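Aminofutalosine deaminase (Helicobacter pylori, PDB 7LKK) catalyses the hydrolytic deamination of aminofutalosine in the menaquinone pathway, with an iron ion bound in the active site of its amidohydrolase fold. Local coordinates at residues A[42-47]-A[373-378]; A[64-69]-A[411-416]; A[116-121]-A[143-148]; A[174-179]-A[214-219]; A[299-304]-A[342-347]. All coordinates share one frame; numbering follows the deposited sequence.

Contact 1. Residues A[42-47]-A[373-378]; sequences DEKIVE and ALNNGE
Ile45 meets Glu378 through a methyl group set against a backbone oxygen: CD1 of Ile45 comes to 3.7 Å from Glu378 O. CG1 stands beside the backbone N (chi1 -64°) and the chain runs on extended from there, which carries CD1 across the gap. The carboxylate of Glu378 lies apart from this touch, in a salt bridge from OE2 to Arg366. Asn375 approaches Lys44, ND2 of Asn375 lying 4.2 Å from CE of Lys44, a loose touch of an amide on an aliphatic methylene. That amide nitrogen is committed to Asn382 O. Lys44 is held by its backbone, since an Asx turn joins its N to OD1 of Asp42 at 2.9 Å. The contact is thus light, aliphatic carbon against polar groups, and the two segments share no hydrogen bond. Strand 45-50, at the margin of the four-stranded sheet, is instead held to the loop after helix 366-371 by backbone bonds from Glu43 and Ile45 to residues 382-385, while Leu374 of that loop packs on strands 152-159 and 187-193.

Contact 2. Residues A[64-69]-A[411-416]; sequences QFFENS and EVERLF
A type II turn from Phe66 to Ser69 swings the chain round a corner and presents both residues to the classic bulge that Glu413 and Arg414 form opposite Val389, the CA atoms of Ser69 and Glu413 lying 9.0 Å apart. These are parts of the β domain that amidohydrolases commonly build beside the barrel from both ends of the chain. Phe66 carries the contact. Its CZ lies 3.7 Å from CG of Arg414, while its CE1 stands over the centre of one guanidinium face, the ring turned 77° from the plane of that group. Arg414 reaches this place by bending back at chi2 (-69°). Glu413, extended beyond CG, brings OE2 to the ring's edge near CD1 and holds OE1 3.9 Å from OG of Ser69. A water accepts from NH2 of Arg414 and donates to OE1 of Gln64, bridging the two segments. The guanidinium is steadied further by its own chain: NH1 of Arg414 donates to Glu413 O at 3.1 Å, the oxygen lying 8° out of the guanidinium plane.

Contact 3. Residues A[116-121]-A[143-148]; sequences GAIQNA and VNLLKE
Leu145 is the residue through which helix 143-147 touches helix 115-127, entering between Ile118 and Gln119. The second segment begins with Val143, whose side chain turns its back on this neighbour and packs on Leu187 of strand 187-193. Two residues on, Leu145 points straight at the other helix, and its CA is 6.9 Å from that of Gln119. Both methyls touch Gln119, and CD1 also reaches Ile118. CD1 lies 3.7 Å from CG2 of Ile118 and 3.6 Å from CG of Gln119; CD2 comes to 3.6 Å from NE2 of the same glutamine. Gln119 can do this because its CG sits beside the backbone N (chi1 -74°) and the rest runs out extended, crossing the leucine at about a right angle. Gln115 and Ile122 of helix 115-127 also touch Leu145, widening its seat. Further on, Lys147 donates from NZ to Leu182 O, tying the helix to the loop of that residue. The helix then runs out at Glu148, whose N makes a weak bond to Asn144 O. These are successive helices of the TIM barrel, flanking strand 130-137. With no hydrogen bond between the segments, the contact amounts to apolar packing of methyls on Ile118 and the methylene CG of Gln119, plus the glutamine's amide end lying against a methyl.

Contact 4. Residues A[174-179]-A[214-219]; sequences AKFKEL and SQSLLS. With EDO (1,2-ethanediol), chain H.
Phe176 turns the rim of its ring, rather than a face, to two serine hydroxyls. CZ lies 3.4 Å from OG of Ser216 and CE2 lies 3.6 Å from OG of Ser214, both oxygens near the ring plane, with CB of Ser214 in that plane too. CG anti to the backbone N (chi1 -178°) directs the ring away from helix 166-180 toward the serines. These follow the next barrel helix, 201-213, which closes in a Schellman motif with Gln215 at positive phi before the chain enters strand 218-222. Ser214 carries OG between its backbone N and carbonyl carbon (chi1 63°), and this hydroxyl is hydrogen-bonded back to Leu210 O in the helix it follows. Toward the barrel, Phe176 packs on Ala189 and Leu191 of strand 187-193 and on Leu157 of strand 152-159. On Ser216 the carbonyl oxygen accepts from O2 of a 1,2-ethanediol at 2.6 Å, and that molecule, probably from the crystallisation liquor, also bonds His270 N. The slightly positive C-H rim of a phenyl ring facing electron-rich oxygens probably makes this a mildly favourable electrostatic contact, letting an aromatic residue meet polar groups at a helix end without any conventional hydrogen bond.

Contact 5. Residues A[299-304]-A[342-347]; sequences CPFSNR and LRAFLL
Pro300 lays its ring against the root of Phe345, with CG 3.8 Å from CB and equally close to CA of that phenylalanine. The proline CG sits near the plane of the Phe345 ring, at its edge, 4.1 Å from CD1. With CG anti to its backbone N (chi1 -177°), Phe345 extends past the proline toward helix 353-364. One residue on in the first helix and one back in the second, Phe301 offers CD2 to CB of Ala344 at 4.0 Å, again with the methyl near the ring plane. The axes of the short helix segments 300-304 and 342-347 pass 9.5 Å apart, with their directions at 59°. The proline costs helix 300-305 little, as it stands in the first turn, directly after Cys299 at the N-cap. Glu341 joins the two helices a second way, its OE2 accepting from Phe301 N. At the dimer interface, Arg304 donates from NE to Leu346 O of the second subunit, and the reciprocal bond forms. Beside Phe301, Ser302 OG is hydrogen-bonded to OD2 of Asp328, an iron ligand. Helix 300-305 follows strand 294-298, so the packing forms a second layer round the metal site, which amidohydrolase barrels carry at the C-terminal ends of their strands.

From the N terminus, residues 42-47 open contact 1 and residues 64-69 open contact 2 before the chain enters the barrel. Three shorter loops then close in series. Contact 3 closes after a single strand and ties neighbouring barrel helices, contact 4 joins a helix to the turn leading into strand 218-222, and contact 5, on the opposite side of the chain's centre from contact 4, pairs two helices near the iron site and the second subunit. All three fall within the long spans of contacts 1 and 2. Residues 373-378 next close contact 1, and 411-416 close contact 2, so those two cross, bringing the late chain back to the early β domain, with centres 18 Å apart.

Contact 1. Residues A[42-47]-A[373-378]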
# COMPACT_ATOMS: atom_id res chain seq x y z
N ASP A 42 -21.95 23.76 16.76
CA ASP A 42 -22.71 24.46 15.74
C ASP A 42 -21.82 24.58 14.51
O ASP A 42 -21.53 23.57 13.87
CB ASP A 42 -23.18 25.84 16.24
CG ASP A 42 -22.16 26.52 17.13
OD1 ASP A 42 -20.95 26.48 16.80
OD2 ASP A 42 -22.56 27.10 18.16
N GLU A 43 -21.34 25.79 14.21
CA GLU A 43 -20.28 25.92 13.22
C GLU A 43 -18.91 25.62 13.81
O GLU A 43 -17.99 25.24 13.07
CB GLU A 43 -20.28 27.33 12.61
CG GLU A 43 -21.44 27.58 11.65
CD GLU A 43 -22.61 28.27 12.32
OE1 GLU A 43 -22.59 28.42 13.56
OE2 GLU A 43 -23.56 28.65 11.61
N LYS A 44 -18.75 25.78 15.12
CA LYS A 44 -17.53 25.45 15.83
C LYS A 44 -17.81 24.35 16.84
O LYS A 44 -18.97 24.09 17.19
CB LYS A 44 -16.94 26.67 16.54
CG LYS A 44 -16.76 27.90 15.66
CD LYS A 44 -15.66 27.69 14.63
CE LYS A 44 -15.15 29.03 14.09
NZ LYS A 44 -15.94 29.49 12.92
N ILE A 45 -16.75 23.72 17.32
CA ILE A 45 -16.87 22.76 18.42
C ILE A 45 -17.15 23.52 19.70
O ILE A 45 -16.37 24.41 20.09
CB ILE A 45 -15.61 21.90 18.54
CG1 ILE A 45 -15.42 21.05 17.28
CG2 ILE A 45 -15.69 21.02 19.78
CD1 ILE A 45 -14.05 20.44 17.15
N VAL A 46 -18.25 23.20 20.36
CA VAL A 46 -18.70 23.93 21.54
C VAL A 46 -18.29 23.24 22.83
O VAL A 46 -17.77 23.88 23.75
CB VAL A 46 -20.24 24.13 21.48
CG1 VAL A 46 -20.75 24.69 22.80
CG2 VAL A 46 -20.61 25.06 20.34
N GLU A 47 -18.49 21.92 22.92
CA GLU A 47 -18.20 21.20 24.14
C GLU A 47 -17.92 19.74 23.82
O GLU A 47 -18.50 19.16 22.90
CB GLU A 47 -19.37 21.30 25.13
CG GLU A 47 -19.06 20.78 26.53
CD GLU A 47 -20.15 21.11 27.53
OE1 GLU A 47 -20.80 22.17 27.38
OE2 GLU A 47 -20.35 20.31 28.47
N ALA A 373 -2.54 26.74 8.32
CA ALA A 373 -3.06 27.83 9.16
C ALA A 373 -4.59 27.81 9.17
O ALA A 373 -5.25 28.84 9.01
CB ALA A 373 -2.53 29.19 8.72
N LEU A 374 -5.13 26.62 9.37
CA LEU A 374 -6.56 26.32 9.39
C LEU A 374 -6.99 26.07 10.83
O LEU A 374 -6.21 25.53 11.61
CB LEU A 374 -6.76 25.02 8.56
CG LEU A 374 -7.18 25.05 7.08
CD1 LEU A 374 -8.65 25.20 6.75
CD2 LEU A 374 -6.44 26.34 6.55
N ASN A 375 -8.23 26.44 11.19
CA ASN A 375 -8.70 26.29 12.58
C ASN A 375 -9.46 24.97 12.76
O ASN A 375 -10.62 24.92 13.19
CB ASN A 375 -9.57 27.48 13.01
CG ASN A 375 -9.94 27.42 14.48
OD1 ASN A 375 -9.15 26.99 15.31
ND2 ASN A 375 -11.14 27.89 14.80
N ASN A 376 -8.78 23.88 12.44
CA ASN A 376 -9.40 22.57 12.50
C ASN A 376 -8.31 21.54 12.75
O ASN A 376 -7.26 21.85 13.32
CB ASN A 376 -10.20 22.32 11.21
CG ASN A 376 -9.33 22.39 9.95
OD1 ASN A 376 -8.11 22.47 10.02
ND2 ASN A 376 -9.98 22.37 8.80
N GLY A 377 -8.57 20.30 12.33
CA GLY A 377 -7.64 19.21 12.50
C GLY A 377 -7.58 18.63 13.89
O GLY A 377 -6.74 17.75 14.13
N GLU A 378 -8.44 19.07 14.80
CA GLU A 378 -8.39 18.61 16.18
C GLU A 378 -9.76 18.81 16.81
O GLU A 378 -10.42 19.82 16.56
CB GLU A 378 -7.31 19.36 16.97
CG GLU A 378 -7.32 19.11 18.47
CD GLU A 378 -6.16 19.79 19.17
OE1 GLU A 378 -5.97 19.55 20.38
OE2 GLU A 378 -5.44 20.56 18.51

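Contact 2. Residues A[64-69]-A[411-416]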
# COMPACT_ATOMS: atom_id res chain seq x y z
N GLN A 64 -27.17 12.17 18.10
CA GLN A 64 -26.93 10.87 17.46
C GLN A 64 -25.67 10.21 18.02
O GLN A 64 -24.65 10.88 18.22
CB GLN A 64 -26.77 11.03 15.94
CG GLN A 64 -28.08 11.16 15.20
CD GLN A 64 -27.95 10.84 13.73
OE1 GLN A 64 -27.38 11.61 12.97
NE2 GLN A 64 -28.46 9.68 13.33
N PHE A 65 -25.75 8.90 18.28
CA PHE A 65 -24.61 8.10 18.69
C PHE A 65 -24.35 7.03 17.64
O PHE A 65 -25.29 6.38 17.17
CB PHE A 65 -24.83 7.43 20.06
CG PHE A 65 -23.60 6.77 20.61
CD1 PHE A 65 -22.65 7.50 21.30
CD2 PHE A 65 -23.38 5.41 20.42
CE1 PHE A 65 -21.52 6.90 21.81
CE2 PHE A 65 -22.24 4.80 20.92
CZ PHE A 65 -21.31 5.55 21.62
N PHE A 66 -23.09 6.85 17.27
CA PHE A 66 -22.68 5.90 16.24
C PHE A 66 -21.91 4.77 16.90
O PHE A 66 -20.71 4.90 17.18
CB PHE A 66 -21.87 6.60 15.15
CG PHE A 66 -22.65 7.60 14.35
CD1 PHE A 66 -23.31 7.22 13.19
CD2 PHE A 66 -22.75 8.92 14.76
CE1 PHE A 66 -24.04 8.13 12.46
CE2 PHE A 66 -23.48 9.84 14.03
CZ PHE A 66 -24.13 9.44 12.88
N GLU A 67 -22.60 3.66 17.16
CA GLU A 67 -21.97 2.49 17.75
C GLU A 67 -20.96 1.88 16.79
O GLU A 67 -21.13 1.90 15.57
CB GLU A 67 -23.04 1.46 18.11
CG GLU A 67 -22.66 0.52 19.25
CD GLU A 67 -23.75 -0.50 19.53
OE1 GLU A 67 -23.44 -1.55 20.13
OE2 GLU A 67 -24.91 -0.25 19.15
N ASN A 68 -19.88 1.33 17.36
CA ASN A 68 -18.83 0.66 16.60
C ASN A 68 -18.24 1.56 15.52
O ASN A 68 -17.84 1.09 14.45
CB ASN A 68 -19.33 -0.65 15.99
CG ASN A 68 -19.70 -1.67 17.04
OD1 ASN A 68 -19.25 -1.58 18.19
ND2 ASN A 68 -20.53 -2.64 16.68
N SER A 69 -18.17 2.86 15.80
CA SER A 69 -17.71 3.84 14.84
C SER A 69 -16.62 4.69 15.47
O SER A 69 -16.40 4.66 16.69
CB SER A 69 -18.86 4.72 14.35
OG SER A 69 -19.91 3.93 13.81
N GLU A 411 -14.43 4.49 3.40
CA GLU A 411 -15.34 5.57 3.05
C GLU A 411 -16.00 6.11 4.31
O GLU A 411 -16.36 5.35 5.21
CB GLU A 411 -16.42 5.09 2.06
CG GLU A 411 -17.40 6.18 1.65
CD GLU A 411 -18.10 5.88 0.34
OE1 GLU A 411 -17.45 5.30 -0.56
OE2 GLU A 411 -19.29 6.22 0.20
N VAL A 412 -16.16 7.44 4.36
CA VAL A 412 -16.73 8.07 5.54
C VAL A 412 -18.24 7.82 5.58
O VAL A 412 -18.91 7.74 4.54
CB VAL A 412 -16.40 9.57 5.56
CG1 VAL A 412 -17.32 10.36 4.64
CG2 VAL A 412 -16.45 10.11 6.98
N GLU A 413 -18.77 7.68 6.79
CA GLU A 413 -20.20 7.49 6.99
C GLU A 413 -20.93 8.81 7.22
O GLU A 413 -22.05 8.99 6.74
CB GLU A 413 -20.44 6.56 8.18
CG GLU A 413 -21.84 5.97 8.24
CD GLU A 413 -22.10 5.23 9.54
OE1 GLU A 413 -21.14 5.04 10.32
OE2 GLU A 413 -23.26 4.84 9.78
N ARG A 414 -20.30 9.73 7.94
CA ARG A 414 -20.80 11.09 8.09
C ARG A 414 -19.64 12.06 7.95
O ARG A 414 -18.57 11.84 8.51
CB ARG A 414 -21.49 11.30 9.45
CG ARG A 414 -22.76 10.51 9.64
CD ARG A 414 -23.87 11.03 8.74
NE ARG A 414 -25.17 10.46 9.09
CZ ARG A 414 -25.55 9.22 8.80
NH1 ARG A 414 -24.73 8.40 8.15
NH2 ARG A 414 -26.75 8.79 9.16
N LEU A 415 -19.86 13.12 7.18
CA LEU A 415 -18.90 14.20 7.06
C LEU A 415 -19.62 15.51 7.35
O LEU A 415 -20.60 15.84 6.68
CB LEU A 415 -18.26 14.23 5.66
CG LEU A 415 -17.19 15.31 5.44
CD1 LEU A 415 -16.06 15.16 6.44
CD2 LEU A 415 -16.67 15.26 4.01
N PHE A 416 -19.14 16.23 8.36
CA PHE A 416 -19.64 17.56 8.69
C PHE A 416 -18.52 18.56 8.44
O PHE A 416 -17.39 18.36 8.91
CB PHE A 416 -20.10 17.64 10.15
CG PHE A 416 -21.24 16.72 10.48
CD1 PHE A 416 -20.99 15.42 10.89
CD2 PHE A 416 -22.55 17.16 10.41
CE1 PHE A 416 -22.04 14.57 11.20
CE2 PHE A 416 -23.60 16.31 10.72
CZ PHE A 416 -23.34 15.01 11.12
O HOH W 1 -27.59 10.69 10.69

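Contact 3. Residues A[116-121]-A[143-148]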
# COMPACT_ATOMS: atom_id res chain seq x y z
N GLY A 116 -13.85 16.86 -15.62
CA GLY A 116 -14.39 15.59 -15.18
C GLY A 116 -13.51 14.91 -14.15
O GLY A 116 -13.99 14.43 -13.12
N ALA A 117 -12.20 14.86 -14.41
CA ALA A 117 -11.28 14.25 -13.46
C ALA A 117 -11.16 15.06 -12.17
O ALA A 117 -10.95 14.48 -11.10
CB ALA A 117 -9.91 14.06 -14.10
N ILE A 118 -11.29 16.38 -12.26
CA ILE A 118 -11.18 17.22 -11.07
C ILE A 118 -12.37 17.01 -10.14
O ILE A 118 -12.22 16.94 -8.92
CB ILE A 118 -11.02 18.70 -11.46
CG1 ILE A 118 -9.70 18.93 -12.20
CG2 ILE A 118 -11.09 19.60 -10.24
CD1 ILE A 118 -9.53 20.34 -12.72
N GLN A 119 -13.57 16.89 -10.71
CA GLN A 119 -14.75 16.61 -9.89
C GLN A 119 -14.63 15.24 -9.23
O GLN A 119 -14.96 15.09 -8.04
CB GLN A 119 -16.01 16.67 -10.74
CG GLN A 119 -16.46 18.07 -11.12
CD GLN A 119 -17.49 18.06 -12.24
OE1 GLN A 119 -18.30 17.14 -12.34
NE2 GLN A 119 -17.45 19.08 -13.09
N ASN A 120 -14.18 14.23 -9.98
CA ASN A 120 -13.93 12.92 -9.39
C ASN A 120 -12.87 12.99 -8.30
O ASN A 120 -12.99 12.33 -7.26
CB ASN A 120 -13.51 11.93 -10.47
CG ASN A 120 -14.66 11.53 -11.38
OD1 ASN A 120 -15.82 11.66 -11.01
ND2 ASN A 120 -14.33 11.03 -12.56
N ALA A 121 -11.82 13.80 -8.52
CA ALA A 121 -10.78 13.96 -7.51
C ALA A 121 -11.33 14.61 -6.25
O ALA A 121 -11.00 14.22 -5.13
CB ALA A 121 -9.63 14.79 -8.07
N VAL A 143 -9.92 25.90 -9.67
CA VAL A 143 -10.42 26.77 -8.61
C VAL A 143 -11.95 26.83 -8.61
O VAL A 143 -12.58 26.79 -7.55
CB VAL A 143 -9.81 28.18 -8.74
CG1 VAL A 143 -10.44 29.14 -7.74
CG2 VAL A 143 -8.30 28.12 -8.55
N ASN A 144 -12.56 26.92 -9.80
CA ASN A 144 -14.01 27.06 -9.88
C ASN A 144 -14.72 25.88 -9.22
O ASN A 144 -15.64 26.07 -8.41
CB ASN A 144 -14.44 27.20 -11.34
CG ASN A 144 -14.21 28.59 -11.89
OD1 ASN A 144 -13.98 29.54 -11.13
ND2 ASN A 144 -14.26 28.73 -13.21
N LEU A 145 -14.30 24.66 -9.55
CA LEU A 145 -14.93 23.48 -8.96
C LEU A 145 -14.68 23.42 -7.46
O LEU A 145 -15.57 23.04 -6.69
CB LEU A 145 -14.41 22.22 -9.65
CG LEU A 145 -14.88 22.04 -11.09
CD1 LEU A 145 -14.20 20.84 -11.73
CD2 LEU A 145 -16.39 21.89 -11.14
N LEU A 146 -13.48 23.80 -7.02
CA LEU A 146 -13.18 23.85 -5.59
C LEU A 146 -14.12 24.80 -4.85
O LEU A 146 -14.61 24.47 -3.77
CB LEU A 146 -11.72 24.27 -5.38
CG LEU A 146 -10.65 23.19 -5.52
CD1 LEU A 146 -9.27 23.78 -5.27
CD2 LEU A 146 -10.92 22.04 -4.57
N LYS A 147 -14.36 25.99 -5.41
CA LYS A 147 -15.18 26.98 -4.72
C LYS A 147 -16.61 26.48 -4.49
O LYS A 147 -17.16 26.68 -3.40
CB LYS A 147 -15.20 28.29 -5.51
CG LYS A 147 -13.92 29.10 -5.39
CD LYS A 147 -14.16 30.57 -5.69
CE LYS A 147 -15.21 31.15 -4.76
NZ LYS A 147 -15.22 32.64 -4.79
N GLU A 148 -17.23 25.84 -5.48
CA GLU A 148 -18.57 25.32 -5.26
C GLU A 148 -18.58 23.93 -4.63
O GLU A 148 -19.64 23.31 -4.54
CB GLU A 148 -19.41 25.34 -6.54
CG GLU A 148 -18.71 25.17 -7.85
CD GLU A 148 -19.70 25.20 -9.01
OE1 GLU A 148 -20.48 24.23 -9.15
OE2 GLU A 148 -19.72 26.20 -9.75

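Contact 4. Residues A[174-179]-A[214-219]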
# COMPACT_ATOMS: atom_id res chain seq x y z
N ALA A 174 -0.44 39.20 -11.81
CA ALA A 174 -1.81 39.45 -12.23
C ALA A 174 -2.67 38.21 -12.05
O ALA A 174 -3.85 38.32 -11.70
CB ALA A 174 -1.85 39.93 -13.68
N LYS A 175 -2.10 37.03 -12.27
CA LYS A 175 -2.85 35.81 -12.02
C LYS A 175 -3.17 35.64 -10.54
O LYS A 175 -4.25 35.17 -10.18
CB LYS A 175 -2.08 34.60 -12.56
CG LYS A 175 -2.96 33.41 -12.90
CD LYS A 175 -3.77 33.67 -14.16
CE LYS A 175 -4.72 32.52 -14.46
NZ LYS A 175 -4.08 31.44 -15.25
N PHE A 176 -2.23 36.03 -9.67
CA PHE A 176 -2.47 35.93 -8.23
C PHE A 176 -3.55 36.90 -7.78
O PHE A 176 -4.37 36.56 -6.91
CB PHE A 176 -1.18 36.17 -7.47
CG PHE A 176 -1.32 36.03 -5.98
CD1 PHE A 176 -1.70 34.82 -5.41
CD2 PHE A 176 -1.08 37.11 -5.14
CE1 PHE A 176 -1.84 34.69 -4.04
CE2 PHE A 176 -1.21 36.98 -3.77
CZ PHE A 176 -1.59 35.77 -3.22
N LYS A 177 -3.58 38.11 -8.35
CA LYS A 177 -4.66 39.04 -8.05
C LYS A 177 -6.01 38.45 -8.43
O LYS A 177 -7.01 38.66 -7.74
CB LYS A 177 -4.42 40.36 -8.79
CG LYS A 177 -5.61 41.30 -8.79
CD LYS A 177 -5.80 41.96 -7.44
CE LYS A 177 -6.55 43.28 -7.57
NZ LYS A 177 -6.57 44.03 -6.28
N GLU A 178 -6.04 37.70 -9.53
CA GLU A 178 -7.26 37.01 -9.94
C GLU A 178 -7.68 35.98 -8.89
O GLU A 178 -8.87 35.82 -8.59
CB GLU A 178 -7.04 36.35 -11.30
CG GLU A 178 -8.22 35.60 -11.88
CD GLU A 178 -7.92 35.07 -13.27
OE1 GLU A 178 -6.98 35.60 -13.91
OE2 GLU A 178 -8.60 34.13 -13.72
N LEU A 179 -6.70 35.27 -8.32
CA LEU A 179 -6.99 34.32 -7.25
C LEU A 179 -7.42 35.03 -5.97
O LEU A 179 -8.34 34.57 -5.28
CB LEU A 179 -5.77 33.44 -6.99
CG LEU A 179 -5.89 32.41 -5.87
CD1 LEU A 179 -7.04 31.46 -6.14
CD2 LEU A 179 -4.58 31.64 -5.70
N SER A 214 1.19 40.20 0.83
CA SER A 214 -0.20 39.77 0.88
C SER A 214 -0.49 38.84 2.05
O SER A 214 -1.60 38.32 2.15
CB SER A 214 -0.59 39.09 -0.43
OG SER A 214 0.17 37.91 -0.63
N GLN A 215 0.49 38.63 2.93
CA GLN A 215 0.34 37.76 4.10
C GLN A 215 -0.13 36.36 3.68
O GLN A 215 -1.04 35.78 4.27
CB GLN A 215 -0.61 38.38 5.13
CG GLN A 215 -0.20 39.78 5.58
CD GLN A 215 -1.18 40.38 6.57
OE1 GLN A 215 -0.81 40.71 7.70
NE2 GLN A 215 -2.43 40.54 6.15
N SER A 216 0.52 35.82 2.65
CA SER A 216 0.16 34.53 2.08
C SER A 216 1.11 33.44 2.57
O SER A 216 2.27 33.69 2.88
CB SER A 216 0.20 34.59 0.55
OG SER A 216 -0.82 35.43 0.03
N LEU A 217 0.59 32.22 2.63
CA LEU A 217 1.43 31.07 2.91
C LEU A 217 2.30 30.74 1.69
O LEU A 217 2.03 31.18 0.57
CB LEU A 217 0.58 29.84 3.27
CG LEU A 217 0.06 29.64 4.70
CD1 LEU A 217 -0.35 30.94 5.37
CD2 LEU A 217 -1.10 28.65 4.69
N LEU A 218 3.35 29.97 1.93
CA LEU A 218 4.26 29.55 0.87
C LEU A 218 4.42 28.04 0.89
O LEU A 218 4.25 27.39 1.93
CB LEU A 218 5.63 30.23 0.99
CG LEU A 218 5.71 31.69 0.55
CD1 LEU A 218 6.93 32.37 1.14
CD2 LEU A 218 5.71 31.79 -0.97
N SER A 219 4.75 27.48 -0.27
CA SER A 219 4.99 26.06 -0.41
C SER A 219 6.04 25.86 -1.49
O SER A 219 6.18 26.69 -2.39
CB SER A 219 3.70 25.30 -0.77
OG SER A 219 3.92 23.90 -0.81
C1 EDO H . 5.55 34.81 4.81
O1 EDO H . 5.07 33.47 4.98
C2 EDO H . 4.40 35.79 5.05
O2 EDO H . 3.48 35.71 3.96

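Contact 5. Residues A[299-304]-A[342-347]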
# COMPACT_ATOMS: atom_id res chain seq x y z
N CYS A 299 4.96 12.67 0.96
CA CYS A 299 4.06 12.01 0.01
C CYS A 299 4.63 10.63 -0.28
O CYS A 299 5.42 10.45 -1.22
CB CYS A 299 3.91 12.83 -1.27
SG CYS A 299 3.42 14.56 -1.00
N PRO A 300 4.25 9.61 0.50
CA PRO A 300 4.93 8.30 0.39
C PRO A 300 4.80 7.63 -0.97
O PRO A 300 5.78 7.08 -1.47
CB PRO A 300 4.27 7.46 1.50
CG PRO A 300 3.04 8.21 1.91
CD PRO A 300 3.31 9.66 1.63
N PHE A 301 3.61 7.63 -1.57
CA PHE A 301 3.45 6.92 -2.84
C PHE A 301 4.18 7.64 -3.97
O PHE A 301 4.84 6.99 -4.80
CB PHE A 301 1.97 6.75 -3.18
CG PHE A 301 1.67 5.51 -3.97
CD1 PHE A 301 1.77 5.51 -5.35
CD2 PHE A 301 1.30 4.33 -3.34
CE1 PHE A 301 1.51 4.37 -6.09
CE2 PHE A 301 1.03 3.19 -4.07
CZ PHE A 301 1.13 3.21 -5.45
N SER A 302 4.08 8.97 -4.02
CA SER A 302 4.81 9.73 -5.02
C SER A 302 6.32 9.52 -4.88
O SER A 302 7.02 9.35 -5.88
CB SER A 302 4.46 11.21 -4.92
OG SER A 302 5.32 12.00 -5.71
N ASN A 303 6.82 9.53 -3.65
CA ASN A 303 8.25 9.32 -3.42
C ASN A 303 8.69 7.95 -3.94
O ASN A 303 9.79 7.81 -4.48
CB ASN A 303 8.58 9.45 -1.94
CG ASN A 303 8.43 10.86 -1.42
OD1 ASN A 303 8.30 11.82 -2.18
ND2 ASN A 303 8.46 11.01 -0.10
N ARG A 304 7.85 6.93 -3.75
CA ARG A 304 8.20 5.59 -4.23
C ARG A 304 8.19 5.52 -5.75
O ARG A 304 9.02 4.82 -6.34
CB ARG A 304 7.23 4.56 -3.65
CG ARG A 304 7.61 3.11 -3.95
CD ARG A 304 8.95 2.76 -3.34
NE ARG A 304 9.42 1.43 -3.74
CZ ARG A 304 10.40 1.21 -4.61
NH1 ARG A 304 11.02 2.24 -5.18
NH2 ARG A 304 10.76 -0.03 -4.90
N LEU A 342 -2.31 7.00 3.66
CA LEU A 342 -1.87 6.69 5.01
C LEU A 342 -1.45 5.23 5.14
O LEU A 342 -0.48 4.92 5.84
CB LEU A 342 -2.97 7.04 6.02
CG LEU A 342 -3.28 8.53 6.12
CD1 LEU A 342 -4.46 8.79 7.05
CD2 LEU A 342 -2.05 9.31 6.56
N ARG A 343 -2.17 4.33 4.47
CA ARG A 343 -1.76 2.93 4.48
C ARG A 343 -0.44 2.74 3.73
O ARG A 343 0.41 1.94 4.15
CB ARG A 343 -2.85 2.05 3.88
CG ARG A 343 -4.02 1.80 4.82
CD ARG A 343 -5.04 0.86 4.22
NE ARG A 343 -5.88 1.52 3.22
CZ ARG A 343 -7.00 2.19 3.50
NH1 ARG A 343 -7.42 2.29 4.76
NH2 ARG A 343 -7.69 2.76 2.53
N ALA A 344 -0.25 3.46 2.62
CA ALA A 344 1.05 3.43 1.96
C ALA A 344 2.14 3.96 2.88
O ALA A 344 3.25 3.43 2.91
CB ALA A 344 1.00 4.25 0.66
N PHE A 345 1.81 4.99 3.66
CA PHE A 345 2.74 5.55 4.64
C PHE A 345 3.16 4.49 5.66
O PHE A 345 4.34 4.38 6.00
CB PHE A 345 2.08 6.75 5.32
CG PHE A 345 2.95 7.46 6.31
CD1 PHE A 345 3.95 8.33 5.89
CD2 PHE A 345 2.74 7.31 7.68
CE1 PHE A 345 4.74 9.00 6.81
CE2 PHE A 345 3.52 7.97 8.60
CZ PHE A 345 4.53 8.82 8.17
N LEU A 346 2.20 3.70 6.14
CA LEU A 346 2.52 2.64 7.09
C LEU A 346 3.46 1.61 6.47
O LEU A 346 4.34 1.07 7.16
CB LEU A 346 1.24 1.97 7.59
CG LEU A 346 0.25 2.85 8.35
CD1 LEU A 346 -0.98 2.04 8.76
CD2 LEU A 346 0.91 3.49 9.57
N LEU A 347 3.30 1.34 5.18
CA LEU A 347 4.14 0.36 4.50
C LEU A 347 5.52 0.89 4.15
O LEU A 347 6.44 0.10 3.93
CB LEU A 347 3.45 -0.13 3.22
CG LEU A 347 2.14 -0.90 3.41
CD1 LEU A 347 1.44 -1.08 2.07
CD2 LEU A 347 2.40 -2.25 4.06